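Meta cleavage compound hydrolase (Janthinobacterium, PDB 1J1I) hydrolyses a carbon-carbon bond of the ring meta-cleavage product in carbazole degradation, probably releasing anthranilate. Local coordinates at residues I40-G45 and V108-N113; A133-G138 and L226-K231. All coordinates share one frame; numbering follows the deposited sequence.

Contact 1 and contact 2 are two parallel strand pairings in the same sheet, with centres about 10 Å apart. Strands 108-113 and 131-137 are neighbours and join them. Ile110 O probably accepts a hydrogen bond from Val135 N at 2.8 Å. Ile110 N probably bonds to Ala133 O at 2.9 Å. Near the C-terminal strand ends, Asn113 ND2 packs against Met137 SD at 3.3 Å. The likely catalytic triad, Ser114, Asp233 and His261, lies around these C-terminal strand ends. The side chain of Asn113 is about 3 Å from that of Ser114 and about 5 Å from that of His261. The side chain of Gln229 is about 3 Å from that of Asp233.

Contact 1. Residues I40-G45 and V108-N113; sequences ILIHGG and VSIVGN
Ile40, Leu41 and Ile42 pair in parallel with Ile110, Val111 and Gly112, a buried contact between two inner strands of the main sheet. Four backbone hydrogen bonds alternate along it. Ile40 N gives one to Ser109 O at 2.8 Å, and Ile40 O takes one from Val111 N. Ile42 N gives a short bond to Val111 O, 2.6 Å, and Ile42 O takes the last from Asn113 N. On one face Leu41 and Val111 lie side by side. Leu41 CG stands beside its backbone N (chi1 -51°), and CD2 reaches across to Val111 CB at 3.6 Å. On the other face the contacts run diagonally: Ile42 CG1 meets Ile110 CG2 at 4.1 Å, and Ile40 CD1 meets Val108 CG2. Helix 88-101 packs on this face through Ile99 and Leu95. The pairing belongs to the alpha/beta-hydrolase fold. Strand 108-113 leads into a nucleophile elbow, with Gly112 as the first glycine of GxSxG and Ser114 as the probable nucleophile. Beyond strand 38-42, the His43 side chain leaves the contact, and its ND1 donates to Gly44 O at 2.8 Å in the ring plane. NE2 accepts a hydrogen bond from Met73 N, which fixes the ring at both nitrogens. Gly44 CA makes a CH-O contact with Asn113 O at 3.2 Å. A beta carbon on Gly44 would collide with Asn113 OD1. Asn113 ND2 hydrogen-bonds to His261 O.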
loop_
_atom_site.group_PDB
_atom_site.type_symbol
_atom_site.label_atom_id
_atom_site.label_comp_id
_atom_site.label_asym_id
_atom_site.label_seq_id
_atom_site.Cartn_x
_atom_site.Cartn_y
_atom_site.Cartn_z
ATOM N N ILE A 40 18.686 -5.291 2.283
ATOM C CA ILE A 40 19.039 -5.623 3.655
ATOM C C ILE A 40 17.820 -5.579 4.569
ATOM O O ILE A 40 17.102 -4.578 4.611
ATOM C CB ILE A 40 20.090 -4.644 4.216
ATOM C CG1 ILE A 40 21.363 -4.701 3.364
ATOM C CG2 ILE A 40 20.384 -4.979 5.683
ATOM C CD1 ILE A 40 22.467 -3.771 3.844
ATOM N N LEU A 41 17.594 -6.668 5.298
ATOM C CA LEU A 41 16.471 -6.758 6.221
ATOM C C LEU A 41 17.012 -6.560 7.635
ATOM O O LEU A 41 17.999 -7.195 8.015
ATOM C CB LEU A 41 15.791 -8.131 6.089
ATOM C CG LEU A 41 15.416 -8.578 4.665
ATOM C CD1 LEU A 41 14.763 -9.956 4.710
ATOM C CD2 LEU A 41 14.466 -7.560 4.020
ATOM N N ILE A 42 16.379 -5.669 8.402
ATOM C CA ILE A 42 16.803 -5.383 9.773
ATOM C C ILE A 42 15.684 -5.720 10.749
ATOM O O ILE A 42 14.618 -5.105 10.719
ATOM C CB ILE A 42 17.172 -3.889 9.961
ATOM C CG1 ILE A 42 18.048 -3.402 8.802
ATOM C CG2 ILE A 42 17.950 -3.712 11.254
ATOM C CD1 ILE A 42 19.350 -4.147 8.667
ATOM N N HIS A 43 15.942 -6.695 11.617
ATOM C CA HIS A 43 14.979 -7.159 12.612
ATOM C C HIS A 43 14.619 -6.093 13.652
ATOM O O HIS A 43 15.289 -5.068 13.769
ATOM C CB HIS A 43 15.540 -8.402 13.315
ATOM C CG HIS A 43 16.802 -8.144 14.082
ATOM N ND1 HIS A 43 16.803 -7.610 15.354
ATOM C CD2 HIS A 43 18.103 -8.287 13.736
ATOM C CE1 HIS A 43 18.049 -7.436 15.756
ATOM N NE2 HIS A 43 18.858 -7.838 14.793
ATOM N N GLY A 44 13.560 -6.350 14.411
ATOM C CA GLY A 44 13.141 -5.409 15.431
ATOM C C GLY A 44 13.858 -5.616 16.751
ATOM O O GLY A 44 14.726 -6.485 16.877
ATOM N N GLY A 45 13.496 -4.806 17.741
ATOM C CA GLY A 45 14.107 -4.926 19.048
ATOM C C GLY A 45 13.436 -6.052 19.806
ATOM O O GLY A 45 12.723 -6.869 19.220
ATOM N N VAL A 108 21.949 0.105 -1.796
ATOM C CA VAL A 108 21.182 -1.031 -1.294
ATOM C C VAL A 108 19.849 -0.554 -0.737
ATOM O O VAL A 108 19.711 0.604 -0.327
ATOM C CB VAL A 108 21.924 -1.769 -0.158
ATOM C CG1 VAL A 108 23.260 -2.290 -0.659
ATOM C CG2 VAL A 108 22.117 -0.839 1.027
ATOM N N SER A 109 18.867 -1.449 -0.727
ATOM C CA SER A 109 17.557 -1.121 -0.182
ATOM C C SER A 109 17.586 -1.585 1.267
ATOM O O SER A 109 18.241 -2.579 1.585
ATOM C CB SER A 109 16.452 -1.864 -0.940
ATOM O OG SER A 109 16.435 -1.498 -2.307
ATOM N N ILE A 110 16.894 -0.866 2.146
ATOM C CA ILE A 110 16.869 -1.239 3.553
ATOM C C ILE A 110 15.435 -1.420 4.038
ATOM O O ILE A 110 14.589 -0.545 3.843
ATOM C CB ILE A 110 17.568 -0.180 4.429
ATOM C CG1 ILE A 110 19.018 0.004 3.965
ATOM C CG2 ILE A 110 17.507 -0.605 5.906
ATOM C CD1 ILE A 110 19.783 1.073 4.731
ATOM N N VAL A 111 15.186 -2.561 4.672
ATOM C CA VAL A 111 13.873 -2.917 5.204
ATOM C C VAL A 111 14.018 -3.197 6.695
ATOM O O VAL A 111 14.742 -4.115 7.088
ATOM C CB VAL A 111 13.323 -4.194 4.526
ATOM C CG1 VAL A 111 11.912 -4.478 5.022
ATOM C CG2 VAL A 111 13.342 -4.031 2.999
ATOM N N GLY A 112 13.322 -2.422 7.523
ATOM C CA GLY A 112 13.434 -2.622 8.954
ATOM C C GLY A 112 12.143 -2.546 9.742
ATOM O O GLY A 112 11.243 -1.771 9.424
ATOM N N ASN A 113 12.068 -3.372 10.781
ATOM C CA ASN A 113 10.911 -3.423 11.668
ATOM C C ASN A 113 11.280 -2.742 12.983
ATOM O O ASN A 113 12.387 -2.928 13.483
ATOM C CB ASN A 113 10.521 -4.880 11.928
ATOM C CG ASN A 113 9.451 -5.016 12.990
ATOM O OD1 ASN A 113 9.750 -5.165 14.174
ATOM N ND2 ASN A 113 8.189 -4.950 12.571
#

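Contact 2. Residues A133-G138 and L226-K231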
loop_
_atom_site.group_PDB
_atom_site.type_symbol
_atom_site.label_atom_id
_atom_site.label_comp_id
_atom_site.label_asym_id
_atom_site.label_seq_id
_atom_site.Cartn_x
_atom_site.Cartn_y
_atom_site.Cartn_z
ATOM N N ALA A 133 16.474 2.663 -1.444
ATOM C CA ALA A 133 15.080 2.670 -0.987
ATOM C C ALA A 133 15.010 2.248 0.472
ATOM O O ALA A 133 15.888 1.533 0.961
ATOM C CB ALA A 133 14.235 1.723 -1.840
ATOM N N LEU A 134 13.956 2.687 1.153
ATOM C CA LEU A 134 13.752 2.386 2.566
ATOM C C LEU A 134 12.331 1.902 2.858
ATOM O O LEU A 134 11.361 2.471 2.366
ATOM C CB LEU A 134 14.017 3.635 3.405
ATOM C CG LEU A 134 13.730 3.556 4.909
ATOM C CD1 LEU A 134 14.745 2.645 5.587
ATOM C CD2 LEU A 134 13.790 4.954 5.510
ATOM N N VAL A 135 12.218 0.856 3.666
ATOM C CA VAL A 135 10.911 0.322 4.049
ATOM C C VAL A 135 10.832 0.371 5.565
ATOM O O VAL A 135 11.632 -0.257 6.250
ATOM C CB VAL A 135 10.733 -1.139 3.582
ATOM C CG1 VAL A 135 9.389 -1.690 4.078
ATOM C CG2 VAL A 135 10.811 -1.208 2.059
ATOM N N LEU A 136 9.885 1.145 6.084
ATOM C CA LEU A 136 9.708 1.278 7.518
ATOM C C LEU A 136 8.454 0.493 7.876
ATOM O O LEU A 136 7.361 0.796 7.405
ATOM C CB LEU A 136 9.551 2.750 7.892
ATOM C CG LEU A 136 10.734 3.634 7.484
ATOM C CD1 LEU A 136 10.354 5.094 7.671
ATOM C CD2 LEU A 136 11.972 3.274 8.313
ATOM N N MET A 137 8.627 -0.523 8.708
ATOM C CA MET A 137 7.520 -1.390 9.086
ATOM C C MET A 137 7.306 -1.329 10.590
ATOM O O MET A 137 8.110 -1.864 11.356
ATOM C CB MET A 137 7.855 -2.818 8.646
ATOM C CG MET A 137 6.732 -3.823 8.779
ATOM S SD MET A 137 7.321 -5.377 9.456
ATOM C CE MET A 137 8.813 -5.695 8.466
ATOM N N GLY A 138 6.221 -0.680 11.010
ATOM C CA GLY A 138 5.945 -0.549 12.430
ATOM C C GLY A 138 7.187 0.040 13.066
ATOM O O GLY A 138 7.506 -0.214 14.232
ATOM N N LEU A 226 8.719 3.316 1.864
ATOM C CA LEU A 226 7.450 2.610 1.979
ATOM C C LEU A 226 7.188 2.472 3.478
ATOM O O LEU A 226 7.963 1.833 4.191
ATOM C CB LEU A 226 7.545 1.217 1.348
ATOM C CG LEU A 226 6.296 0.549 0.754
ATOM C CD1 LEU A 226 6.313 -0.938 1.093
ATOM C CD2 LEU A 226 5.033 1.198 1.268
ATOM N N VAL A 227 6.118 3.098 3.958
ATOM C CA VAL A 227 5.758 3.019 5.370
ATOM C C VAL A 227 4.701 1.920 5.484
ATOM O O VAL A 227 3.574 2.084 5.005
ATOM C CB VAL A 227 5.168 4.360 5.885
ATOM C CG1 VAL A 227 4.817 4.251 7.360
ATOM C CG2 VAL A 227 6.172 5.492 5.664
ATOM N N VAL A 228 5.080 0.794 6.084
ATOM C CA VAL A 228 4.166 -0.339 6.259
ATOM C C VAL A 228 3.655 -0.298 7.688
ATOM O O VAL A 228 4.439 -0.131 8.624
ATOM C CB VAL A 228 4.878 -1.686 6.008
ATOM C CG1 VAL A 228 3.902 -2.840 6.213
ATOM C CG2 VAL A 228 5.447 -1.719 4.597
ATOM N N GLN A 229 2.349 -0.475 7.865
ATOM C CA GLN A 229 1.772 -0.380 9.194
ATOM C C GLN A 229 0.552 -1.258 9.443
ATOM O O GLN A 229 -0.375 -1.307 8.624
ATOM C CB GLN A 229 1.392 1.079 9.459
ATOM C CG GLN A 229 0.803 1.353 10.826
ATOM C CD GLN A 229 1.797 1.109 11.941
ATOM O OE1 GLN A 229 2.956 1.521 11.859
ATOM N NE2 GLN A 229 1.347 0.443 12.996
ATOM N N GLY A 230 0.568 -1.937 10.586
ATOM C CA GLY A 230 -0.546 -2.783 10.982
ATOM C C GLY A 230 -1.576 -1.879 11.636
ATOM O O GLY A 230 -1.239 -1.042 12.471
ATOM N N LYS A 231 -2.835 -2.033 11.248
ATOM C CA LYS A 231 -3.898 -1.204 11.793
ATOM C C LYS A 231 -4.108 -1.435 13.282
ATOM O O LYS A 231 -4.517 -0.525 14.002
ATOM C CB LYS A 231 -5.209 -1.467 11.034
ATOM C CG LYS A 231 -5.797 -0.226 10.377
ATOM C CD LYS A 231 -7.174 -0.478 9.769
ATOM C CE LYS A 231 -7.096 -0.850 8.292
ATOM N NZ LYS A 231 -8.463 -1.035 7.697
#
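Val135, Met137, Leu226 and Val228 form the tightly packed side of a parallel pairing between neighbouring inner strands of the alpha/beta-hydrolase sheet. Val135 CG2 lies alongside Leu226 CB at 4.1 Å. Val135 CG1 reaches diagonally to Val228 CG2 at 4.0 Å. Met137 CG is anti to its backbone N (chi1 -172°) and rests on Val228 CG1 at 3.9 Å; the rest of the side chain bends away. Phe271 and Phe278 of helix 268-281 pack on this face. Four backbone hydrogen bonds hold the strands, the shortest from Val228 N to Leu136 O, 2.6 Å. The opposite face is looser between the strands. Leu136 and Val227 turn there without a close side-chain contact to each other; Leu136 touches Ile248 and Val227 touches helix 238-247. Past the pairing, partly exposed Lys231 makes no contact with 133-138; its NZ hydrogen-bonds to Ser251 O and Leu245 O of the second subunit. Strand 225-230 leads to the loop with Asp233. Gln229 bends back at chi2, 65°, which brings OE1 to Gly138 CA at 3.7 Å. Its NE2 donates to Gly230 O at 3.0 Å and makes a weak bond to Asp233 OD2. An alanine here would probably leave Gly230 O and Asp233 without this amide donor. The apolar strand pair thus ends in an amide that bonds weakly to the probable triad acid, which is consistent with Gln229 helping to position Asp233.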